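Local coordinates for protein aspartate aminotransferase, mitochondrial (Trypanosoma brucei brucei, PDB 4W5K) that probably catalyses, as a pyridoxal-phosphate-dependent homodimer, the transfer of the amino group of L-aspartate to 2-oxoglutarate, at residues Q96-T101 with P280-P285; P206-A211 with F225-L230; E355-L360 with M368-R373. The protein carries 1 engineered substitution. All coordinates share one frame; numbering follows the deposited sequence. Where two conformers were deposited one is given.

Interaction 1. Residues Q96-T101 with P280-P285; sequences QTLGGT and PMYSNP. With PLP (pyridoxal-5'-phosphate), chain C.
The fold type I aminotransferase architecture joins two parts of the chain here: the turn from strand 92-97 into helix 99-110, which holds the cofactor phosphate, and the stretch that leaves helix 264-282. Two pairs carry the contact, L98 with Y282 and Q96 with P285. L98 reaches the Y282 ring tip to tip, and its CD1 methyl lies over one ring face, 3.8 Å from the centroid and 15° off the normal, a CH-pi contact set toward the rim. Y282 takes the crowded chi1 position (58°), CG between backbone N and carbonyl carbon, while N284 O and P285 N lie in plane at the ring edge. Its hydroxyl is tied to the strand end by two waters. One accepts from Y282 OH and donates to Q96 O at 2.8 Å; the other donates to Y282 OH and accepts from L98 N at 2.9 Å. Beside the ring, the extended Q96 chain crosses P285 obliquely, placing its CD 3.4 Å from P285 CG. The amide is held by a hydrogen bond from I68 N to OE1 and by a weak one from NE2 to P286 O. R253 of the second subunit hydrogen-bonds to Y282 O, placing the contact at the dimer interface. Past L98, the centre of an inverse gamma turn, G99 runs close under the phosphate, where a beta carbon would collide with O2P. The helix start grips the phosphate: G100 N donates to PLP O3P at 2.7 Å, and T101 holds PLP O2P twice, through its backbone N and through OG1 at 2.6 Å.

Interaction 2. Residues P206-A211 with F225-L230; sequences PFVDMA and FVPRHL. With PLP (pyridoxal-5'-phosphate), chain C; MLT (D-malate), chain D.
V208 has CG1 anti to its backbone N (chi1 176°), which leaves CG2 anti to the carbonyl carbon and presents both methyls to helix 225-230. M210 is extended through chi1 and chi2 (168°), which carries SD out to the helix; the bend at chi3 turns only the CE methyl. With P206 these residues form the helix-facing side of strand 205-210. The two segments run nearly antiparallel, at 152° with their axes 9.3 Å apart, within a beta-alpha-beta crossover: helix 225-230 lies in the connection between the adjacent parallel strands 205-210 and 238-242. The V208 and V226 side chains cross obliquely, V208 CG2 meeting V226 CG1 at 4.0 Å, while the V208 and P227 side chains cross at about a right angle, V208 CG1 facing P227 CD. M210 SD approaches P227 CG at 4.0 Å, the two side chains again crossing near a right angle. At the other end P206 and L230 slide past each other in opposite directions, with P206 CB 3.7 Å from L230 CD1. The contact is wholly apolar and buried.

Ligand contacts come from D209, A211 and F225, which take no part in this packing. D209 OD2 lies 2.6 Å from PLP N1 and, separately, is hydrogen-bonded to H131 NE2; as in related aminotransferases, this closeness probably favours a protonated pyridine nitrogen. A211 CB sits 3.7 Å from PLP C2. On the helix's outer side F225 CE1 comes within 3.5 Å of O1 of a malate far from the cofactor, bound also by H189 and R193.

Strand 205-210 runs between strands 172-176 and 238-242. Helix 99-110 covers the F207 and D209 side through L104, and helix 189-201 flanks helix 225-230, with W192 against V226 and C196 against L230.

Interaction 3. Residues E355-L360 with M368-R373; sequences EQVELL and MTLNGR
The flat carboxamide of N371 is used at its OD1 from two directions: T369 OG1 donates at 2.7 Å in the carbonyl plane, on a lone pair, whereas R373 N comes from above one face, 61° out of that plane, closing an Asx turn. These bonds brace a type I beta turn from T369 to G372, in which G372 N bonds back to T369 O. The backbone angles of G372 call for glycine.

Across from it, V357 is the main projection of helix 354-364. With CG1 anti to the backbone N (chi1 167°), V357 sets that methyl against two carbonyls of the loop, 3.4 Å from M368 O and close to T369 O, and against M368 CG. V357 CG2 is left over G372 CA, at 3.9 Å. L370 CD2 covers the outer side, resting on V357 CG1 and on E358 CG. On the inner side the bent M368 chain brings CE to L360 CD1, 3.9 Å away, and L360 continues the apolar packing to helix 384-395.

A water accepts from M368 N and lies 2.8 Å from V357 O, to which it can donate. N371 OD1, T369 OG1 and the turn's backbone bond are internal to the loop, while G372 and, weakly, N371 ND2 find partners around strand 347-349. The helix side chains thus offer hydrocarbon, the loop hydrocarbon plus two carbonyl oxygens that take no hydrogen bond from 355-360.

Interactions 1 and 2 are buried, reach the same mixed sheet from different strands and share the cofactor: 96-101 holds the phosphate and 206-211 the pyridine side, although their centres lie 21 Å apart. Along the chain interaction 2 is nested within the loop closed by interaction 1. Interaction 3 follows both in series, about 13 Å or more from either at the nearest atoms, and is only partly buried. Chemistry follows place. At the dimer interface interaction 1 mixes aromatic packing with bridging waters; within one subunit interaction 2 is purely apolar; near the surface interaction 3 combines methyl packing with one water and a type I turn with an Asx turn.

Interaction 1. Residues Q96-T101 with P280-P285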
loop_
_atom_site.group_PDB
_atom_site.type_symbol
_atom_site.label_atom_id
_atom_site.label_comp_id
_atom_site.label_asym_id
_atom_site.label_seq_id
_atom_site.Cartn_x
_atom_site.Cartn_y
_atom_site.Cartn_z
ATOM N N GLN A 96 -9.244 -5.413 3.806
ATOM C CA GLN A 96 -7.939 -5.044 4.311
ATOM C C GLN A 96 -7.471 -3.773 3.613
ATOM O O GLN A 96 -7.786 -3.557 2.436
ATOM C CB GLN A 96 -6.955 -6.203 4.063
ATOM C CG GLN A 96 -5.499 -5.912 4.429
ATOM C CD GLN A 96 -4.595 -7.134 4.252
ATOM O OE1 GLN A 96 -5.073 -8.249 4.112
ATOM N NE2 GLN A 96 -3.298 -6.923 4.334
ATOM N N THR A 97 -6.735 -2.929 4.328
ATOM C CA THR A 97 -6.250 -1.666 3.779
ATOM C C THR A 97 -4.828 -1.371 4.225
ATOM O O THR A 97 -4.300 -2.025 5.129
ATOM C CB THR A 97 -7.142 -0.486 4.215
ATOM O OG1 THR A 97 -7.166 -0.475 5.654
ATOM C CG2 THR A 97 -8.588 -0.644 3.680
ATOM N N LEU A 98 -4.214 -0.360 3.613
ATOM C CA LEU A 98 -2.870 0.053 3.985
ATOM C C LEU A 98 -2.911 0.914 5.241
ATOM O O LEU A 98 -2.859 2.151 5.152
ATOM C CB LEU A 98 -2.230 0.816 2.828
ATOM C CG LEU A 98 -2.099 -0.035 1.566
ATOM C CD1 LEU A 98 -1.667 0.793 0.375
ATOM C CD2 LEU A 98 -1.067 -1.096 1.873
ATOM N N GLY A 99 -2.992 0.249 6.395
ATOM C CA GLY A 99 -3.209 0.929 7.664
ATOM C C GLY A 99 -4.535 1.665 7.740
ATOM O O GLY A 99 -5.402 1.548 6.867
ATOM N N GLY A 100 -4.721 2.430 8.813
ATOM C CA GLY A 100 -5.883 3.300 8.879
ATOM C C GLY A 100 -5.919 4.349 7.781
ATOM O O GLY A 100 -7.023 4.780 7.351
ATOM N N THR A 101 -4.734 4.771 7.317
ATOM C CA THR A 101 -4.655 5.785 6.270
ATOM C C THR A 101 -5.312 5.264 5.011
ATOM O O THR A 101 -6.141 5.968 4.421
ATOM C CB THR A 101 -3.210 6.208 5.957
ATOM O OG1 THR A 101 -2.575 6.672 7.167
ATOM C CG2 THR A 101 -3.188 7.314 4.900
ATOM N N PRO A 280 -6.621 -0.585 -9.090
ATOM C CA PRO A 280 -5.815 0.416 -9.802
ATOM C C PRO A 280 -5.056 1.389 -8.888
ATOM O O PRO A 280 -4.445 2.323 -9.398
ATOM C CB PRO A 280 -6.863 1.162 -10.637
ATOM C CG PRO A 280 -8.071 1.149 -9.734
ATOM C CD PRO A 280 -8.063 -0.243 -9.138
ATOM N N MET A 281 -5.055 1.152 -7.580
ATOM C CA MET A 281 -4.214 1.942 -6.682
ATOM C C MET A 281 -2.939 1.164 -6.268
ATOM O O MET A 281 -1.843 1.706 -6.357
ATOM C CB MET A 281 -4.984 2.361 -5.440
ATOM C CG MET A 281 -4.271 3.458 -4.691
ATOM S SD MET A 281 -5.171 3.999 -3.215
ATOM C CE MET A 281 -6.578 4.788 -4.012
ATOM N N TYR A 282 -3.097 -0.086 -5.839
ATOM C CA TYR A 282 -1.938 -0.886 -5.369
ATOM C C TYR A 282 -2.141 -2.393 -5.589
ATOM O O TYR A 282 -1.360 -3.197 -5.081
ATOM C CB TYR A 282 -1.642 -0.592 -3.864
ATOM C CG TYR A 282 -2.786 -0.861 -2.922
ATOM C CD1 TYR A 282 -2.973 -2.114 -2.338
ATOM C CD2 TYR A 282 -3.701 0.158 -2.607
ATOM C CE1 TYR A 282 -4.043 -2.341 -1.431
ATOM C CE2 TYR A 282 -4.752 -0.071 -1.742
ATOM C CZ TYR A 282 -4.923 -1.310 -1.182
ATOM O OH TYR A 282 -5.967 -1.487 -0.302
ATOM N N SER A 283 -3.183 -2.757 -6.331
ATOM C CA SER A 283 -3.464 -4.151 -6.747
ATOM C C SER A 283 -3.991 -5.043 -5.627
ATOM O O SER A 283 -5.069 -5.629 -5.757
ATOM C CB SER A 283 -2.217 -4.814 -7.378
ATOM O OG SER A 283 -2.600 -5.912 -8.179
ATOM N N ASN A 284 -3.224 -5.166 -4.537
ATOM C CA ASN A 284 -3.603 -6.010 -3.406
ATOM C C ASN A 284 -2.664 -5.701 -2.220
ATOM O O ASN A 284 -1.626 -5.085 -2.408
ATOM C CB ASN A 284 -3.581 -7.491 -3.818
ATOM C CG ASN A 284 -2.317 -7.863 -4.554
ATOM O OD1 ASN A 284 -1.250 -7.832 -3.973
ATOM N ND2 ASN A 284 -2.430 -8.165 -5.856
ATOM N N PRO A 285 -3.100 -5.998 -0.989
ATOM C CA PRO A 285 -2.413 -5.452 0.187
ATOM C C PRO A 285 -1.279 -6.360 0.710
ATOM O O PRO A 285 -1.263 -7.550 0.460
ATOM C CB PRO A 285 -3.564 -5.309 1.214
ATOM C CG PRO A 285 -4.420 -6.553 0.898
ATOM C CD PRO A 285 -4.358 -6.680 -0.629
HETATM N N1 PLP C . -5.819 8.372 11.993
HETATM C C2 PLP C . -5.291 8.817 13.181
HETATM C C2A PLP C . -6.178 9.594 14.101
HETATM C C3 PLP C . -3.964 8.548 13.515
HETATM O O3 PLP C . -3.413 8.998 14.685
HETATM C C4 PLP C . -3.169 7.819 12.641
HETATM C C4A PLP C . -1.826 7.351 13.127
HETATM O O4A PLP C . -0.895 8.160 13.170
HETATM C C5 PLP C . -3.703 7.365 11.436
HETATM C C6 PLP C . -5.037 7.632 11.125
HETATM C C5A PLP C . -2.845 6.588 10.448
HETATM O O4P PLP C . -2.663 5.268 10.876
HETATM P P PLP C . -1.939 4.208 9.994
HETATM O O1P PLP C . -0.470 4.188 10.291
HETATM O O2P PLP C . -2.180 4.507 8.535
HETATM O O3P PLP C . -2.578 2.895 10.383
HETATM O O HOH W 1 -6.569 -4.106 0.020
HETATM O O HOH W 2 -5.698 0.860 1.443
#

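Interaction 2. Residues P206-A211 with F225-L230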
loop_
_atom_site.group_PDB
_atom_site.type_symbol
_atom_site.label_atom_id
_atom_site.label_comp_id
_atom_site.label_asym_id
_atom_site.label_seq_id
_atom_site.Cartn_x
_atom_site.Cartn_y
_atom_site.Cartn_z
ATOM N N PRO A 206 -21.863 8.804 9.722
ATOM C CA PRO A 206 -20.661 8.816 10.564
ATOM C C PRO A 206 -19.499 8.075 9.924
ATOM O O PRO A 206 -19.702 6.960 9.443
ATOM C CB PRO A 206 -21.106 8.091 11.828
ATOM C CG PRO A 206 -22.223 7.203 11.365
ATOM C CD PRO A 206 -22.930 7.953 10.287
ATOM N N PHE A 207 -18.327 8.711 9.924
ATOM C CA PHE A 207 -17.066 8.106 9.433
ATOM C C PHE A 207 -16.143 8.065 10.648
ATOM O O PHE A 207 -15.597 9.085 11.060
ATOM C CB PHE A 207 -16.486 8.959 8.297
ATOM C CG PHE A 207 -15.503 8.245 7.389
ATOM C CD1 PHE A 207 -14.558 7.363 7.884
ATOM C CD2 PHE A 207 -15.563 8.480 6.009
ATOM C CE1 PHE A 207 -13.646 6.717 7.019
ATOM C CE2 PHE A 207 -14.653 7.845 5.113
ATOM C CZ PHE A 207 -13.695 6.955 5.625
ATOM N N VAL A 208 -16.010 6.886 11.230
ATOM C CA VAL A 208 -15.220 6.695 12.465
ATOM C C VAL A 208 -13.774 6.375 12.129
ATOM O O VAL A 208 -13.493 5.395 11.440
ATOM C CB VAL A 208 -15.796 5.576 13.302
ATOM C CG1 VAL A 208 -14.893 5.315 14.568
ATOM C CG2 VAL A 208 -17.187 5.930 13.735
ATOM N N ASP A 209 -12.858 7.224 12.576
ATOM C CA ASP A 209 -11.430 6.916 12.511
ATOM C C ASP A 209 -11.064 6.270 13.847
ATOM O O ASP A 209 -11.038 6.935 14.889
ATOM C CB ASP A 209 -10.607 8.191 12.236
ATOM C CG ASP A 209 -9.102 7.913 12.106
ATOM O OD1 ASP A 209 -8.658 6.810 12.478
ATOM O OD2 ASP A 209 -8.359 8.803 11.633
ATOM N N MET A 210 -10.857 4.954 13.824
ATOM C CA MET A 210 -10.516 4.200 15.039
ATOM C C MET A 210 -9.083 3.698 14.932
ATOM O O MET A 210 -8.836 2.558 14.502
ATOM C CB MET A 210 -11.467 3.011 15.252
ATOM C CG MET A 210 -11.209 2.312 16.615
ATOM S SD MET A 210 -12.479 1.135 17.091
ATOM C CE MET A 210 -12.237 -0.126 15.850
ATOM N N ALA A 211 -8.148 4.562 15.303
ATOM C CA ALA A 211 -6.726 4.246 15.126
ATOM C C ALA A 211 -6.110 3.622 16.368
ATOM O O ALA A 211 -4.993 3.134 16.286
ATOM C CB ALA A 211 -5.933 5.536 14.730
ATOM N N PHE A 225 -16.589 1.673 21.651
ATOM C CA PHE A 225 -17.964 2.101 21.914
ATOM C C PHE A 225 -18.586 2.891 20.752
ATOM O O PHE A 225 -19.729 2.643 20.375
ATOM C CB PHE A 225 -18.025 2.944 23.209
ATOM C CG PHE A 225 -19.388 3.478 23.508
ATOM C CD1 PHE A 225 -20.377 2.634 23.985
ATOM C CD2 PHE A 225 -19.699 4.807 23.277
ATOM C CE1 PHE A 225 -21.668 3.126 24.252
ATOM C CE2 PHE A 225 -20.975 5.291 23.507
ATOM C CZ PHE A 225 -21.954 4.456 24.022
ATOM N N VAL A 226 -17.845 3.827 20.180
ATOM C CA VAL A 226 -18.446 4.697 19.170
ATOM C C VAL A 226 -18.944 3.936 17.903
ATOM O O VAL A 226 -20.096 4.117 17.522
ATOM C CB VAL A 226 -17.469 5.838 18.790
ATOM C CG1 VAL A 226 -17.952 6.582 17.561
ATOM C CG2 VAL A 226 -17.376 6.816 19.975
ATOM N N PRO A 227 -18.116 3.061 17.301
ATOM C CA PRO A 227 -18.680 2.323 16.148
ATOM C C PRO A 227 -19.740 1.288 16.554
ATOM O O PRO A 227 -20.732 1.088 15.845
ATOM C CB PRO A 227 -17.448 1.650 15.530
ATOM C CG PRO A 227 -16.445 1.595 16.642
ATOM C CD PRO A 227 -16.668 2.834 17.448
ATOM N N ARG A 228 -19.570 0.657 17.711
ATOM C CA ARG A 228 -20.568 -0.316 18.129
ATOM C C ARG A 228 -21.914 0.338 18.444
ATOM O O ARG A 228 -22.985 -0.222 18.168
ATOM C CB ARG A 228 -20.054 -1.105 19.329
ATOM C CG ARG A 228 -18.856 -1.951 18.983
ATOM C CD ARG A 228 -18.425 -2.850 20.124
ATOM N NE ARG A 228 -17.164 -3.515 19.781
ATOM C CZ ARG A 228 -16.532 -4.378 20.573
ATOM N NH1 ARG A 228 -17.059 -4.706 21.746
ATOM N NH2 ARG A 228 -15.387 -4.928 20.178
ATOM N N HIS A 229 -21.871 1.538 19.002
ATOM C CA HIS A 229 -23.105 2.223 19.362
ATOM C C HIS A 229 -23.814 2.740 18.083
ATOM O O HIS A 229 -25.059 2.693 17.966
ATOM C CB HIS A 229 -22.792 3.362 20.340
ATOM C CG HIS A 229 -23.998 4.054 20.890
ATOM N ND1 HIS A 229 -24.833 3.477 21.825
ATOM C CD2 HIS A 229 -24.486 5.296 20.668
ATOM C CE1 HIS A 229 -25.792 4.329 22.143
ATOM N NE2 HIS A 229 -25.603 5.443 21.455
ATOM N N LEU A 230 -23.020 3.223 17.129
ATOM C CA LEU A 230 -23.597 3.815 15.916
ATOM C C LEU A 230 -24.126 2.777 14.944
ATOM O O LEU A 230 -25.042 3.069 14.160
ATOM C CB LEU A 230 -22.567 4.680 15.185
ATOM C CG LEU A 230 -22.429 6.096 15.731
ATOM C CD1 LEU A 230 -21.108 6.704 15.256
ATOM C CD2 LEU A 230 -23.634 6.945 15.354
HETATM N N1 PLP C . -5.819 8.372 11.993
HETATM C C2 PLP C . -5.291 8.817 13.181
HETATM C C2A PLP C . -6.178 9.594 14.101
HETATM C C3 PLP C . -3.964 8.548 13.515
HETATM O O3 PLP C . -3.413 8.998 14.685
HETATM C C4 PLP C . -3.169 7.819 12.641
HETATM C C4A PLP C . -1.826 7.351 13.127
HETATM O O4A PLP C . -0.895 8.160 13.170
HETATM C C5 PLP C . -3.703 7.365 11.436
HETATM C C6 PLP C . -5.037 7.632 11.125
HETATM C C5A PLP C . -2.845 6.588 10.448
HETATM O O4P PLP C . -2.663 5.268 10.876
HETATM P P PLP C . -1.939 4.208 9.994
HETATM O O1P PLP C . -0.470 4.188 10.291
HETATM O O2P PLP C . -2.180 4.507 8.535
HETATM O O3P PLP C . -2.578 2.895 10.383
HETATM C C1 MLT D . -21.949 2.077 27.678
HETATM O O1 MLT D . -21.657 3.300 27.756
HETATM O O2 MLT D . -23.143 1.706 27.532
HETATM C C2 MLT D . -20.837 1.043 27.750
HETATM O O3 MLT D . -19.655 1.782 27.830
#

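Interaction 3. Residues E355-L360 with M368-R373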
loop_
_atom_site.group_PDB
_atom_site.type_symbol
_atom_site.label_atom_id
_atom_site.label_comp_id
_atom_site.label_asym_id
_atom_site.label_seq_id
_atom_site.Cartn_x
_atom_site.Cartn_y
_atom_site.Cartn_z
ATOM N N GLU A 355 5.660 30.702 21.984
ATOM C CA GLU A 355 6.843 31.210 22.679
ATOM C C GLU A 355 7.436 30.173 23.640
ATOM O O GLU A 355 8.654 29.969 23.662
ATOM C CB GLU A 355 6.510 32.499 23.454
ATOM N N GLN A 356 6.579 29.521 24.431
ATOM C CA GLN A 356 7.047 28.546 25.420
ATOM C C GLN A 356 7.616 27.272 24.776
ATOM O O GLN A 356 8.599 26.698 25.267
ATOM C CB GLN A 356 5.909 28.206 26.381
ATOM C CG GLN A 356 5.495 29.415 27.205
ATOM C CD GLN A 356 4.234 29.211 28.013
ATOM O OE1 GLN A 356 3.357 28.421 27.657
ATOM N NE2 GLN A 356 4.121 29.955 29.106
ATOM N N VAL A 357 7.008 26.842 23.676
ATOM C CA VAL A 357 7.535 25.695 22.933
ATOM C C VAL A 357 8.917 26.045 22.373
ATOM O O VAL A 357 9.857 25.247 22.447
ATOM C CB VAL A 357 6.578 25.275 21.804
ATOM C CG1 VAL A 357 7.266 24.292 20.828
ATOM C CG2 VAL A 357 5.316 24.649 22.400
ATOM N N GLU A 358 9.047 27.260 21.851
ATOM C CA GLU A 358 10.314 27.710 21.273
ATOM C C GLU A 358 11.419 27.814 22.327
ATOM O O GLU A 358 12.583 27.538 22.038
ATOM C CB GLU A 358 10.127 29.053 20.563
ATOM C CG GLU A 358 9.229 28.971 19.340
ATOM C CD GLU A 358 9.112 30.293 18.609
ATOM O OE1 GLU A 358 9.756 31.270 19.045
ATOM O OE2 GLU A 358 8.379 30.354 17.597
ATOM N N LEU A 359 11.054 28.200 23.547
ATOM C CA LEU A 359 12.007 28.254 24.650
ATOM C C LEU A 359 12.434 26.867 25.119
ATOM O O LEU A 359 13.582 26.663 25.495
ATOM C CB LEU A 359 11.416 29.026 25.837
ATOM C CG LEU A 359 11.627 30.540 25.870
ATOM C CD1 LEU A 359 10.950 31.145 27.082
ATOM C CD2 LEU A 359 13.111 30.850 25.865
ATOM N N LEU A 360 11.500 25.921 25.132
ATOM C CA LEU A 360 11.816 24.563 25.559
ATOM C C LEU A 360 12.852 23.959 24.627
ATOM O O LEU A 360 13.724 23.205 25.052
ATOM C CB LEU A 360 10.554 23.694 25.594
ATOM C CG LEU A 360 9.599 23.946 26.763
ATOM C CD1 LEU A 360 8.344 23.109 26.606
ATOM C CD2 LEU A 360 10.282 23.631 28.077
ATOM N N MET A 368 9.055 19.677 20.638
ATOM C CA MET A 368 7.648 19.390 20.375
ATOM C C MET A 368 7.181 20.391 19.327
ATOM O O MET A 368 7.850 21.405 19.101
ATOM C CB MET A 368 6.806 19.468 21.659
ATOM C CG MET A 368 6.533 20.859 22.168
ATOM S SD MET A 368 5.578 20.840 23.722
ATOM C CE MET A 368 6.715 20.013 24.810
ATOM N N THR A 369 6.065 20.103 18.667
ATOM C CA THR A 369 5.583 20.979 17.605
ATOM C C THR A 369 5.009 22.265 18.209
ATOM O O THR A 369 4.599 22.294 19.375
ATOM C CB THR A 369 4.531 20.280 16.709
ATOM O OG1 THR A 369 3.633 19.516 17.516
ATOM C CG2 THR A 369 5.214 19.340 15.716
ATOM N N LEU A 370 4.986 23.323 17.402
ATOM C CA LEU A 370 4.674 24.675 17.873
ATOM C C LEU A 370 3.244 24.857 18.381
ATOM O O LEU A 370 2.915 25.871 18.995
ATOM C CB LEU A 370 4.937 25.680 16.756
ATOM C CG LEU A 370 6.394 25.861 16.339
ATOM C CD1 LEU A 370 6.480 26.856 15.198
ATOM C CD2 LEU A 370 7.225 26.324 17.518
ATOM N N ASN A 371 2.388 23.888 18.107
ATOM C CA ASN A 371 1.021 23.942 18.607
ATOM C C ASN A 371 0.927 23.457 20.057
ATOM O O ASN A 371 -0.161 23.396 20.620
ATOM C CB ASN A 371 0.100 23.107 17.729
ATOM C CG ASN A 371 0.608 21.692 17.554
ATOM O OD1 ASN A 371 1.672 21.341 18.070
ATOM N ND2 ASN A 371 -0.146 20.870 16.827
ATOM N N GLY A 372 2.063 23.095 20.652
ATOM C CA GLY A 372 2.047 22.621 22.029
ATOM C C GLY A 372 1.661 21.153 22.159
ATOM O O GLY A 372 1.415 20.664 23.266
ATOM N N ARG A 373 1.619 20.433 21.042
ATOM C CA ARG A 373 1.374 18.991 21.105
ATOM C C ARG A 373 2.618 18.276 21.599
ATOM O O ARG A 373 3.695 18.445 21.041
ATOM C CB ARG A 373 0.989 18.412 19.736
ATOM C CG ARG A 373 0.874 16.888 19.768
ATOM C CD ARG A 373 0.861 16.257 18.370
ATOM N NE ARG A 373 2.080 16.478 17.593
ATOM C CZ ARG A 373 3.058 15.589 17.407
ATOM N NH1 ARG A 373 3.026 14.400 17.993
ATOM N NH2 ARG A 373 4.103 15.900 16.654
HETATM O O HOH W 3 9.916 22.542 21.606
#